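Local coordinates for fumarylacetoacetate hydrolase (Burkholderia xenovorans, PDB 5TI1), which probably catalyses the metal-dependent hydrolysis of fumarylacetoacetate to fumarate and acetoacetate, the last step of phenylalanine and tyrosine breakdown, at residues W289-D294 against Y428-G433; G35-S38 against L42-G45; M255-D260 against I324-T329; I225-G230 against L417-W422; A17-S22 against S107-L112. All coordinates share one frame; numbering follows the deposited sequence.

How the contacts relate
Contacts 3 and 4 lie nearest the metal, their centres about 2 Å apart. Both join the mixed sheet of strands 223-233, 252-263 and 284-292 to that of strands 321-331, 416-424 and 429-440, and both hold magnesium ligands. Contact 1 joins the same sheets about 12 Å from contact 3, centre to centre. Contact 2, about 5 Å from contact 1, brings in the N-terminal region, and contact 5, about 12 Å from contact 2, sets the 17-22 turn on helix 102-116. Along the chain contact 2 is nested within contact 5, and both close before the others open; contact 3 is nested in contact 4, and contact 1 crosses both. The series runs from metal-binding core to N-terminal part.

Contact 1 of 5, residues W289-D294 against Y428-G433; sequences WIVTLD and YRVGFG
Val291 meets the ring of Phe432 through a CH-pi contact, at a place where strand 284-292 of one mixed sheet faces strand 429-440 of the other within the C-terminal part of the fumarylacetoacetate hydrolase fold. The methyl CG2 of Val291 lies 3.9 Å from the centroid of the Phe432 ring, only 14° from the ring normal. It sits over a face, shifted somewhat toward the rim, and the two side chains cross at about a right angle. Val291 CB adds to the cover on that face, 3.8 Å from CE2 of Phe432.

Purely aliphatic packing comes from the other branch of the same valine. With chi1 at 172°, CG1 of Val291 stands anti to its own backbone N, and it touches CG1 of Val430 at 4.0 Å. One branched residue therefore serves two partners on the facing strand, an aromatic ring with one methyl and a valine with the other.

No hydrogen bond links the two segments directly. Val291 pairs instead with Met255 of the adjoining strand 252-263, and Val430 with Cys423 of strand 416-424, so each segment is tied into its own sheet. Leu296 of helix 293-296 packs on both Val291 and Phe432 and extends the apolar cluster. Thr292 caps that helix with OG1, which bonds to the backbone N of Ala295. Val291 CG2 also comes within 3.3 Å of the carbonyl oxygen of Gly431, which accepts a hydrogen bond from Asn41 ND2.

Contact 2 of 5, residues G35-S38 against L42-G45; sequences GDFS and LPFG
Phe37 and Pro43 make the side-chain contact here, with CD1 of the phenylalanine 3.9 Å from the proline CG and CE1 only slightly farther, at 4.1 Å. The proline ring comes to the aromatic ring obliquely, and the two side chains cross at about a right angle. Beside this apolar touch a water molecule joins the two backbones. It donates to Ser38 O at 2.9 Å and accepts from Leu42 N at 2.9 Å, filling the step between a carbonyl and an amide that stand 3.9 Å apart, Ser38 O to Leu42 N, and make no direct bond.

The second layer sets these groups in place. Phe37 has CG beside its backbone N (chi1 -52°), and its ring lies over CB of Asp36, which sits 3.8 Å above the ring plane near its centre. Asp36 is itself held: its carbonyl oxygen accepts from Asn41 ND2, and its OD2 accepts from the backbone N of Gly433. A weak bond runs from Ser38 N to Asp36 O. Leu42 has positive phi and psi, a left-handed conformation just before strand 44-49.

Around the contact, strand 56-61 touches Phe37 and Pro43 through Ala60, Trp289 of strand 284-292 meets Phe37 edge-to-face, and helix 102-116 packs against Leu42.

Contact 3 of 5, residues M255-D260 against I324-T329; sequences MVLLND and ITLEVT. With NA (sodium ion), chain L; MG (magnesium ion), chain K.
Leu257 reaches across to Leu326 with a single methyl. Leu257 CB is still 5.9 Å from CD2 of Leu326, and Leu257 CG is 5.0 Å from that same Leu326 CD2. CG lies beside the backbone N (chi1 -56°), which turns the fork toward Leu326: CD2 of Leu257 arrives 3.6 Å from Leu326 CD2, while its CD1 goes elsewhere and packs 3.7 Å from the carbonyl oxygen of Gly433. The two leucines run antiparallel past each other and meet at their outer methyls.

Two residues earlier in each segment, Met255 and Ile324 meet end to end, sulfur to CD1; the methionine is modelled in two conformers, so the exact closeness is doubtful. Phe346 lies against both residues.

At the end of the 255-260 segment Asp260 turns from this hydrophobic layer to the ions. Its OD1 binds the sodium ion at 2.4 Å and its OD2 the magnesium ion at 2.4 Å, so one carboxylate bridges two metals. Asp153, Glu226 and Glu228 complete the protein ligands of the magnesium. The arrangement is the face-to-face packing of two sheets beside the acidic metal site of the fumarylacetoacetate hydrolase family.

Contact 4 of 5, residues I225-G230 against L417-W422; sequences IELETG and LTLAGW. With MG (magnesium ion), chain K.
Ile225 points its CG2 methyl at the fork of Leu417, touching CG and CD1 of that leucine equally, at 3.6 Å each. The two side chains cross obliquely. Ile225 holds CG1 between its backbone N and carbonyl carbon (chi1 73°), which leaves CG2 as the branch that makes this contact. Two residues along, Leu227 and Leu419 meet at a similar slant: CD1 of Leu227 lies 3.6 Å from CD2 of Leu419 and just as near its CG. Leu419 CD2 also tucks in beside the backbone of the facing segment, 4.1 Å from CA of Leu227 and 4.2 Å from the carbonyl oxygen of Glu228.

These apolar pairs fasten strand 223-233 of one mixed sheet to strand 416-424 of another, the two sheets packing face to face in the C-terminal part of the fumarylacetoacetate hydrolase fold. Glu226 and Glu228 start from the same segment but have their CB atoms directed away from Leu417 and Leu419, so the strand offers hydrophobic groups to the second sheet and carboxylates to the metal. Both glutamates run extended beyond CG. Their oxygens take up the magnesium ion, OE2 of Glu226 at 2.2 Å and OE1 of Glu228 at 2.2 Å, alongside Asp153 and Asp260.

The remaining carboxylate oxygens have other partners, which limits how the groups can rotate. OE1 of Glu226 forms a salt bridge with Arg264, and OE2 of Glu228 accepts a hydrogen bond from the backbone N of Gly376.

Contact 5 of 5, residues A17-S22 against S107-L112; sequences ATLDPS and SVRVQL
The hydroxyl oxygen of Thr18 is gripped from two directions: it accepts a hydrogen bond from Arg109 and bonds to the carbonyl oxygen of Leu15. The arginine bond is short and fairly straight, Arg109 NE to Thr18 OG1 at 2.9 Å with 162° at the hydrogen, and OG1 lies at the edge of the guanidinium, close to its plane. Thr18 places the hydroxyl between its backbone N and carbonyl carbon (chi1 71°), and the extended chain of Arg109 reaches out from helix 102-116 to meet it. A second, weak bond runs from Arg109 NH2 to the carbonyl oxygen of Thr18 at 3.2 Å, bent to 129°, so side chain and backbone of one threonine both receive the guanidinium.

Apolar groups add to the contact. Thr18 CG2 rests against the helix, 4.0 Å from CA of Val110 and 4.1 Å from its CG2. Leu19 CD2 comes obliquely to the guanidinium, 3.7 Å from Arg109 NH2.

Thr18 and Leu19 are the central residues of a type I beta turn from Ala17 to Asp20, which follows helix 13-17. Its last residue, Asp20, opens an Asx turn, with OD1 accepting from the backbone N of Ser22.

The guanidinium is further engaged by the carbonyls of Gln40 and Asn41, between the two segments of contact 2, NH2 bonding to Gln40 O and NH1 to Asn41 O. Neutral oxygens from two separate parts of the N-terminal chain thus converge on a single arginine, whose positive charge is probably stabilised by these carbonyl and hydroxyl dipoles.

Contact 1 of 5, residues W289-D294 against Y428-G433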
# COMPACT_ATOMS: atom_id res chain seq x y z
N TRP B 289 -11.94 -12.44 12.20
CA TRP B 289 -11.51 -13.83 12.27
C TRP B 289 -10.99 -14.32 10.92
O TRP B 289 -11.73 -14.35 9.93
CB TRP B 289 -12.65 -14.74 12.75
CG TRP B 289 -13.08 -14.49 14.17
CD1 TRP B 289 -14.27 -13.97 14.58
CD2 TRP B 289 -12.32 -14.75 15.35
NE1 TRP B 289 -14.30 -13.88 15.95
CE2 TRP B 289 -13.11 -14.35 16.45
CE3 TRP B 289 -11.04 -15.28 15.60
CZ2 TRP B 289 -12.68 -14.47 17.78
CZ3 TRP B 289 -10.61 -15.39 16.91
CH2 TRP B 289 -11.42 -14.99 17.98
N ILE B 290 -9.74 -14.76 10.88
CA ILE B 290 -9.19 -15.28 9.63
C ILE B 290 -9.49 -16.77 9.60
O ILE B 290 -8.94 -17.54 10.40
CB ILE B 290 -7.69 -15.01 9.48
CG1 ILE B 290 -7.42 -13.51 9.48
CG2 ILE B 290 -7.22 -15.60 8.17
CD1 ILE B 290 -5.96 -13.16 9.24
N VAL B 291 -10.38 -17.17 8.70
CA VAL B 291 -10.72 -18.58 8.51
C VAL B 291 -9.63 -19.19 7.63
O VAL B 291 -9.39 -18.69 6.53
CB VAL B 291 -12.11 -18.74 7.88
CG1 VAL B 291 -12.37 -20.21 7.51
CG2 VAL B 291 -13.21 -18.22 8.83
N THR B 292 -8.95 -20.22 8.13
CA THR B 292 -7.79 -20.76 7.42
C THR B 292 -8.20 -21.44 6.12
O THR B 292 -9.29 -22.02 6.00
CB THR B 292 -7.01 -21.76 8.27
OG1 THR B 292 -7.85 -22.86 8.65
CG2 THR B 292 -6.42 -21.10 9.51
N LEU B 293 -7.30 -21.38 5.15
CA LEU B 293 -7.56 -22.05 3.88
C LEU B 293 -7.75 -23.55 4.07
O LEU B 293 -8.58 -24.17 3.40
CB LEU B 293 -6.41 -21.75 2.91
CG LEU B 293 -6.74 -22.22 1.49
CD1 LEU B 293 -7.84 -21.36 0.88
CD2 LEU B 293 -5.49 -22.23 0.62
N ASP B 294 -7.03 -24.14 5.03
CA ASP B 294 -7.23 -25.55 5.35
C ASP B 294 -8.65 -25.82 5.84
O ASP B 294 -9.27 -26.81 5.44
CB ASP B 294 -6.20 -26.01 6.38
CG ASP B 294 -4.86 -26.36 5.75
OD1 ASP B 294 -4.88 -26.83 4.59
OD2 ASP B 294 -3.80 -26.17 6.39
N TYR B 428 -23.50 -28.65 10.05
CA TYR B 428 -22.60 -27.69 10.67
C TYR B 428 -22.22 -26.63 9.66
O TYR B 428 -22.54 -26.73 8.47
CB TYR B 428 -21.34 -28.37 11.22
CG TYR B 428 -20.35 -28.77 10.15
CD1 TYR B 428 -20.64 -29.79 9.25
CD2 TYR B 428 -19.11 -28.14 10.04
CE1 TYR B 428 -19.75 -30.16 8.27
CE2 TYR B 428 -18.20 -28.51 9.05
CZ TYR B 428 -18.53 -29.54 8.17
OH TYR B 428 -17.65 -29.93 7.18
N ARG B 429 -21.54 -25.60 10.15
CA ARG B 429 -21.06 -24.50 9.33
C ARG B 429 -19.60 -24.20 9.66
O ARG B 429 -19.10 -24.50 10.74
CB ARG B 429 -21.90 -23.23 9.54
CG ARG B 429 -23.34 -23.35 9.10
CD ARG B 429 -24.07 -22.02 9.22
NE ARG B 429 -25.42 -22.10 8.68
CZ ARG B 429 -26.28 -21.09 8.68
NH1 ARG B 429 -25.92 -19.93 9.20
NH2 ARG B 429 -27.49 -21.24 8.17
N VAL B 430 -18.93 -23.61 8.68
CA VAL B 430 -17.61 -23.03 8.83
C VAL B 430 -17.78 -21.58 8.40
O VAL B 430 -17.88 -21.29 7.20
CB VAL B 430 -16.55 -23.76 7.99
CG1 VAL B 430 -15.22 -23.02 7.98
CG2 VAL B 430 -16.37 -25.17 8.52
N GLY B 431 -17.89 -20.67 9.38
CA GLY B 431 -18.35 -19.32 9.13
C GLY B 431 -17.32 -18.25 9.45
O GLY B 431 -16.26 -18.52 10.02
N PHE B 432 -17.67 -17.02 9.09
CA PHE B 432 -16.73 -15.91 9.09
C PHE B 432 -17.04 -14.82 10.12
O PHE B 432 -16.30 -13.84 10.21
CB PHE B 432 -16.66 -15.29 7.69
CG PHE B 432 -15.87 -16.09 6.71
CD1 PHE B 432 -16.41 -17.22 6.11
CD2 PHE B 432 -14.58 -15.71 6.36
CE1 PHE B 432 -15.68 -17.95 5.20
CE2 PHE B 432 -13.84 -16.44 5.45
CZ PHE B 432 -14.39 -17.56 4.87
N GLY B 433 -18.11 -14.97 10.90
CA GLY B 433 -18.46 -13.85 11.75
C GLY B 433 -19.05 -12.72 10.93
O GLY B 433 -19.69 -12.93 9.89

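Contact 2 of 5, residues G35-S38 against L42-G45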
# COMPACT_ATOMS: atom_id res chain seq x y z
N GLY B 35 -24.08 -22.09 14.06
CA GLY B 35 -23.01 -21.22 14.51
C GLY B 35 -21.83 -21.23 13.57
O GLY B 35 -21.53 -22.23 12.90
N ASP B 36 -21.13 -20.10 13.51
CA ASP B 36 -19.99 -19.97 12.60
C ASP B 36 -18.79 -20.77 13.09
O ASP B 36 -18.00 -21.26 12.27
CB ASP B 36 -19.60 -18.50 12.44
CG ASP B 36 -20.52 -17.74 11.50
OD1 ASP B 36 -21.07 -18.35 10.55
OD2 ASP B 36 -20.71 -16.52 11.70
N PHE B 37 -18.63 -20.92 14.40
CA PHE B 37 -17.36 -21.37 14.95
C PHE B 37 -17.43 -22.81 15.45
O PHE B 37 -17.17 -23.11 16.62
CB PHE B 37 -16.94 -20.38 16.03
CG PHE B 37 -16.95 -18.95 15.53
CD1 PHE B 37 -16.22 -18.61 14.41
CD2 PHE B 37 -17.74 -17.99 16.15
CE1 PHE B 37 -16.24 -17.31 13.92
CE2 PHE B 37 -17.76 -16.68 15.67
CZ PHE B 37 -17.01 -16.34 14.55
N SER B 38 -17.77 -23.71 14.53
CA SER B 38 -17.73 -25.14 14.77
C SER B 38 -16.31 -25.58 15.10
O SER B 38 -15.33 -24.89 14.79
CB SER B 38 -18.21 -25.89 13.53
OG SER B 38 -17.54 -25.37 12.39
N LEU B 42 -12.05 -23.21 13.64
CA LEU B 42 -10.82 -22.82 14.32
C LEU B 42 -10.14 -21.66 13.59
O LEU B 42 -9.01 -21.79 13.11
CB LEU B 42 -9.88 -24.02 14.45
CG LEU B 42 -10.54 -25.27 15.02
CD1 LEU B 42 -9.56 -26.44 15.11
CD2 LEU B 42 -11.17 -24.97 16.38
N PRO B 43 -10.80 -20.50 13.50
CA PRO B 43 -10.17 -19.35 12.85
C PRO B 43 -9.28 -18.60 13.83
O PRO B 43 -9.42 -18.71 15.04
CB PRO B 43 -11.36 -18.49 12.43
CG PRO B 43 -12.37 -18.73 13.55
CD PRO B 43 -12.15 -20.17 14.01
N PHE B 44 -8.36 -17.80 13.26
CA PHE B 44 -7.38 -17.05 14.04
C PHE B 44 -7.73 -15.57 14.08
O PHE B 44 -8.17 -14.99 13.08
CB PHE B 44 -5.97 -17.22 13.47
CG PHE B 44 -5.41 -18.59 13.65
CD1 PHE B 44 -4.68 -18.91 14.78
CD2 PHE B 44 -5.61 -19.56 12.69
CE1 PHE B 44 -4.16 -20.19 14.95
CE2 PHE B 44 -5.09 -20.84 12.85
CZ PHE B 44 -4.36 -21.15 13.98
N GLY B 45 -7.49 -14.95 15.24
CA GLY B 45 -7.70 -13.53 15.43
C GLY B 45 -6.78 -12.99 16.50
O GLY B 45 -5.96 -13.71 17.08
O HOH W 1 -14.05 -22.34 15.51

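Contact 3 of 5, residues M255-D260 against I324-T329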
# COMPACT_ATOMS: atom_id res chain seq x y z
N MET B 255 -8.88 -16.39 4.93
CA MET B 255 -9.80 -15.45 4.32
C MET B 255 -10.57 -14.69 5.39
O MET B 255 -10.79 -15.20 6.50
CB MET B 255 -10.79 -16.17 3.39
CG MET B 255 -11.55 -15.27 2.45
SD MET B 255 -12.66 -16.24 1.43
CE MET B 255 -11.49 -17.26 0.52
N VAL B 256 -10.97 -13.47 5.05
CA VAL B 256 -11.86 -12.64 5.85
C VAL B 256 -12.96 -12.10 4.94
O VAL B 256 -12.87 -12.19 3.72
CB VAL B 256 -11.12 -11.48 6.54
CG1 VAL B 256 -10.11 -12.01 7.55
CG2 VAL B 256 -10.47 -10.58 5.49
N LEU B 257 -13.99 -11.54 5.55
CA LEU B 257 -14.96 -10.73 4.82
C LEU B 257 -14.42 -9.31 4.69
O LEU B 257 -13.71 -8.82 5.56
CB LEU B 257 -16.31 -10.71 5.53
CG LEU B 257 -16.94 -12.08 5.81
CD1 LEU B 257 -18.18 -11.95 6.67
CD2 LEU B 257 -17.26 -12.79 4.52
N LEU B 258 -14.78 -8.64 3.59
CA LEU B 258 -14.18 -7.35 3.24
C LEU B 258 -15.24 -6.46 2.61
O LEU B 258 -15.83 -6.83 1.59
CB LEU B 258 -12.98 -7.54 2.30
CG LEU B 258 -12.06 -6.33 2.02
CD1 LEU B 258 -10.65 -6.79 1.57
CD2 LEU B 258 -12.66 -5.39 0.99
N ASN B 259 -15.49 -5.30 3.22
CA ASN B 259 -16.39 -4.30 2.67
C ASN B 259 -15.54 -3.13 2.19
O ASN B 259 -15.04 -2.34 3.01
CB ASN B 259 -17.42 -3.85 3.71
CG ASN B 259 -18.42 -2.86 3.13
OD1 ASN B 259 -18.33 -2.48 1.95
ND2 ASN B 259 -19.41 -2.44 3.95
N ASP B 260 -15.40 -3.01 0.87
CA ASP B 260 -14.63 -1.92 0.27
C ASP B 260 -15.56 -0.74 0.05
O ASP B 260 -16.08 -0.52 -1.05
CB ASP B 260 -13.98 -2.39 -1.03
CG ASP B 260 -13.24 -1.27 -1.75
OD1 ASP B 260 -12.82 -0.30 -1.08
OD2 ASP B 260 -13.09 -1.37 -2.99
N ILE B 324 -18.88 -20.41 -0.43
CA ILE B 324 -19.02 -19.53 0.73
C ILE B 324 -20.30 -18.74 0.54
O ILE B 324 -20.38 -17.88 -0.35
CB ILE B 324 -17.83 -18.58 0.91
CG1 ILE B 324 -16.49 -19.30 0.80
CG2 ILE B 324 -17.92 -17.89 2.26
CD1 ILE B 324 -15.29 -18.38 1.05
N THR B 325 -21.31 -19.03 1.36
CA THR B 325 -22.54 -18.26 1.35
C THR B 325 -22.27 -16.89 1.97
O THR B 325 -21.66 -16.80 3.04
CB THR B 325 -23.64 -19.00 2.13
OG1 THR B 325 -24.01 -20.19 1.42
CG2 THR B 325 -24.88 -18.13 2.29
N LEU B 326 -22.69 -15.83 1.28
CA LEU B 326 -22.50 -14.46 1.75
C LEU B 326 -23.84 -13.73 1.81
O LEU B 326 -24.71 -13.93 0.95
CB LEU B 326 -21.53 -13.72 0.83
CG LEU B 326 -20.15 -14.33 0.64
CD1 LEU B 326 -19.46 -13.70 -0.56
CD2 LEU B 326 -19.29 -14.18 1.88
N GLU B 327 -23.99 -12.86 2.82
CA GLU B 327 -25.19 -12.06 3.00
C GLU B 327 -24.80 -10.68 3.50
O GLU B 327 -23.77 -10.50 4.15
CB GLU B 327 -26.18 -12.70 4.00
CG GLU B 327 -26.63 -14.10 3.63
CD GLU B 327 -27.82 -14.58 4.46
OE1 GLU B 327 -28.29 -13.82 5.32
OE2 GLU B 327 -28.28 -15.73 4.23
N VAL B 328 -25.64 -9.70 3.19
CA VAL B 328 -25.46 -8.35 3.68
C VAL B 328 -26.79 -7.89 4.24
O VAL B 328 -27.84 -8.12 3.63
CB VAL B 328 -24.96 -7.39 2.57
CG1 VAL B 328 -24.87 -5.95 3.08
CG2 VAL B 328 -23.58 -7.87 2.02
N THR B 329 -26.76 -7.27 5.41
CA THR B 329 -27.94 -6.62 5.95
C THR B 329 -27.67 -5.13 6.10
O THR B 329 -26.52 -4.69 6.23
CB THR B 329 -28.37 -7.23 7.30
OG1 THR B 329 -27.38 -6.96 8.30
CG2 THR B 329 -28.56 -8.75 7.17
NA NA L . -12.93 1.37 0.59
MG MG K . -13.62 -3.14 -4.47

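Contact 4 of 5, residues I225-G230 against L417-W422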
# COMPACT_ATOMS: atom_id res chain seq x y z
N ILE B 225 -21.51 0.09 -0.46
CA ILE B 225 -20.68 -1.03 -0.04
C ILE B 225 -20.05 -1.67 -1.26
O ILE B 225 -20.47 -1.42 -2.40
CB ILE B 225 -21.48 -2.10 0.72
CG1 ILE B 225 -22.35 -2.88 -0.27
CG2 ILE B 225 -22.29 -1.48 1.84
CD1 ILE B 225 -23.11 -4.02 0.33
N GLU B 226 -19.06 -2.53 -1.04
CA GLU B 226 -18.67 -3.53 -2.02
C GLU B 226 -18.45 -4.82 -1.24
O GLU B 226 -17.50 -4.93 -0.47
CB GLU B 226 -17.41 -3.13 -2.80
CG GLU B 226 -17.63 -1.89 -3.66
CD GLU B 226 -16.74 -1.83 -4.88
OE1 GLU B 226 -17.16 -1.27 -5.91
OE2 GLU B 226 -15.61 -2.34 -4.80
N LEU B 227 -19.39 -5.76 -1.42
CA LEU B 227 -19.30 -7.06 -0.77
C LEU B 227 -18.17 -7.85 -1.41
O LEU B 227 -18.19 -8.11 -2.62
CB LEU B 227 -20.62 -7.82 -0.92
CG LEU B 227 -20.51 -9.33 -0.67
CD1 LEU B 227 -20.25 -9.63 0.79
CD2 LEU B 227 -21.79 -10.02 -1.11
N GLU B 228 -17.18 -8.23 -0.60
CA GLU B 228 -16.01 -8.95 -1.08
C GLU B 228 -15.51 -9.91 -0.02
O GLU B 228 -15.91 -9.86 1.15
CB GLU B 228 -14.87 -7.98 -1.44
CG GLU B 228 -15.25 -6.86 -2.37
CD GLU B 228 -14.05 -6.09 -2.86
OE1 GLU B 228 -14.22 -4.93 -3.30
OE2 GLU B 228 -12.94 -6.65 -2.79
N THR B 229 -14.60 -10.79 -0.42
CA THR B 229 -13.73 -11.48 0.52
C THR B 229 -12.30 -10.97 0.35
O THR B 229 -11.91 -10.46 -0.71
CB THR B 229 -13.74 -12.99 0.30
OG1 THR B 229 -13.12 -13.26 -0.95
CG2 THR B 229 -15.18 -13.54 0.29
N GLY B 230 -11.51 -11.10 1.40
CA GLY B 230 -10.09 -10.84 1.27
C GLY B 230 -9.30 -12.04 1.72
O GLY B 230 -9.61 -12.63 2.76
N LEU B 417 -24.19 -1.33 8.03
CA LEU B 417 -24.07 -2.33 6.98
C LEU B 417 -23.28 -3.50 7.54
O LEU B 417 -22.17 -3.32 8.05
CB LEU B 417 -23.37 -1.74 5.75
CG LEU B 417 -24.25 -0.96 4.76
CD1 LEU B 417 -25.17 -1.92 4.01
CD2 LEU B 417 -25.05 0.18 5.40
N THR B 418 -23.86 -4.71 7.46
CA THR B 418 -23.25 -5.89 8.04
C THR B 418 -23.09 -6.99 7.00
O THR B 418 -24.09 -7.51 6.49
CB THR B 418 -24.06 -6.41 9.23
OG1 THR B 418 -24.26 -5.35 10.18
CG2 THR B 418 -23.32 -7.54 9.91
N LEU B 419 -21.85 -7.37 6.72
CA LEU B 419 -21.54 -8.54 5.91
C LEU B 419 -21.42 -9.77 6.79
O LEU B 419 -20.86 -9.70 7.89
CB LEU B 419 -20.21 -8.35 5.16
CG LEU B 419 -20.14 -7.62 3.82
CD1 LEU B 419 -20.64 -6.23 3.94
CD2 LEU B 419 -18.69 -7.61 3.29
N ALA B 420 -21.94 -10.90 6.31
CA ALA B 420 -21.85 -12.16 7.02
C ALA B 420 -21.60 -13.27 6.02
O ALA B 420 -21.97 -13.16 4.84
CB ALA B 420 -23.12 -12.45 7.83
N GLY B 421 -21.00 -14.36 6.48
CA GLY B 421 -20.63 -15.43 5.57
C GLY B 421 -20.38 -16.73 6.29
O GLY B 421 -19.89 -16.75 7.42
N TRP B 422 -20.68 -17.83 5.60
CA TRP B 422 -20.39 -19.15 6.14
C TRP B 422 -20.34 -20.16 5.00
O TRP B 422 -20.94 -19.95 3.93
CB TRP B 422 -21.43 -19.58 7.18
CG TRP B 422 -22.82 -19.48 6.68
CD1 TRP B 422 -23.53 -20.44 5.99
CD2 TRP B 422 -23.70 -18.37 6.81
NE1 TRP B 422 -24.78 -19.98 5.68
CE2 TRP B 422 -24.91 -18.70 6.18
CE3 TRP B 422 -23.57 -17.10 7.40
CZ2 TRP B 422 -25.99 -17.83 6.13
CZ3 TRP B 422 -24.64 -16.23 7.35
CH2 TRP B 422 -25.84 -16.60 6.72
MG MG K . -13.62 -3.14 -4.47

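Contact 5 of 5, residues A17-S22 against S107-L112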
# COMPACT_ATOMS: atom_id res chain seq x y z
N ALA B 17 -8.51 -35.43 10.02
CA ALA B 17 -9.41 -35.63 11.15
C ALA B 17 -10.06 -34.33 11.60
O ALA B 17 -11.21 -34.33 12.05
CB ALA B 17 -8.67 -36.29 12.31
N THR B 18 -9.35 -33.20 11.46
CA THR B 18 -9.88 -31.91 11.87
C THR B 18 -11.01 -31.43 10.96
O THR B 18 -11.73 -30.49 11.33
CB THR B 18 -8.77 -30.85 11.89
OG1 THR B 18 -8.38 -30.53 10.54
CG2 THR B 18 -7.56 -31.33 12.68
N LEU B 19 -11.16 -32.02 9.78
CA LEU B 19 -12.19 -31.65 8.83
C LEU B 19 -13.44 -32.51 8.93
O LEU B 19 -14.43 -32.25 8.24
CB LEU B 19 -11.63 -31.72 7.41
CG LEU B 19 -10.37 -30.89 7.15
CD1 LEU B 19 -9.86 -31.12 5.75
CD2 LEU B 19 -10.70 -29.41 7.40
N ASP B 20 -13.40 -33.54 9.77
CA ASP B 20 -14.46 -34.53 9.89
C ASP B 20 -15.75 -33.91 10.42
O ASP B 20 -15.79 -33.52 11.59
CB ASP B 20 -13.98 -35.66 10.80
CG ASP B 20 -15.03 -36.73 11.03
OD1 ASP B 20 -16.11 -36.70 10.40
OD2 ASP B 20 -14.77 -37.63 11.87
N PRO B 21 -16.81 -33.82 9.61
CA PRO B 21 -18.09 -33.27 10.10
C PRO B 21 -18.65 -33.93 11.35
O PRO B 21 -19.44 -33.30 12.06
CB PRO B 21 -19.02 -33.50 8.91
CG PRO B 21 -18.13 -33.44 7.73
CD PRO B 21 -16.86 -34.11 8.17
N SER B 22 -18.27 -35.17 11.65
CA SER B 22 -18.83 -35.85 12.81
C SER B 22 -18.21 -35.38 14.12
O SER B 22 -18.81 -35.59 15.18
CB SER B 22 -18.67 -37.37 12.67
OG SER B 22 -17.31 -37.77 12.81
N SER B 107 0.04 -27.87 12.48
CA SER B 107 0.35 -28.38 13.82
C SER B 107 -0.56 -27.76 14.88
O SER B 107 -1.18 -28.47 15.67
CB SER B 107 1.82 -28.09 14.14
OG SER B 107 2.14 -28.53 15.45
N VAL B 108 -0.64 -26.42 14.91
CA VAL B 108 -1.51 -25.76 15.88
C VAL B 108 -2.95 -26.21 15.70
O VAL B 108 -3.66 -26.50 16.68
CB VAL B 108 -1.37 -24.23 15.77
CG1 VAL B 108 -2.44 -23.55 16.61
CG2 VAL B 108 0.00 -23.80 16.24
N ARG B 109 -3.42 -26.29 14.46
CA ARG B 109 -4.81 -26.66 14.21
C ARG B 109 -5.11 -28.07 14.71
O ARG B 109 -6.18 -28.33 15.27
CB ARG B 109 -5.13 -26.53 12.73
CG ARG B 109 -6.49 -27.07 12.41
CD ARG B 109 -6.80 -27.02 10.95
NE ARG B 109 -8.08 -27.66 10.72
CZ ARG B 109 -9.23 -27.02 10.80
NH1 ARG B 109 -9.24 -25.72 11.10
NH2 ARG B 109 -10.38 -27.66 10.60
N VAL B 110 -4.17 -29.00 14.52
CA VAL B 110 -4.39 -30.37 14.96
C VAL B 110 -4.38 -30.45 16.49
O VAL B 110 -5.23 -31.12 17.09
CB VAL B 110 -3.34 -31.32 14.33
CG1 VAL B 110 -3.49 -32.71 14.91
CG2 VAL B 110 -3.51 -31.36 12.83
N GLN B 111 -3.43 -29.78 17.13
CA GLN B 111 -3.39 -29.77 18.59
C GLN B 111 -4.68 -29.20 19.17
O GLN B 111 -5.29 -29.78 20.08
CB GLN B 111 -2.18 -28.97 19.08
CG GLN B 111 -0.83 -29.58 18.72
CD GLN B 111 0.33 -28.67 19.10
OE1 GLN B 111 0.70 -28.59 20.27
NE2 GLN B 111 0.90 -27.98 18.13
N LEU B 112 -5.13 -28.06 18.63
CA LEU B 112 -6.34 -27.41 19.13
C LEU B 112 -7.56 -28.29 18.92
O LEU B 112 -8.39 -28.45 19.83
CB LEU B 112 -6.52 -26.06 18.45
CG LEU B 112 -5.84 -24.88 19.14
CD1 LEU B 112 -5.99 -23.62 18.30
CD2 LEU B 112 -6.42 -24.67 20.53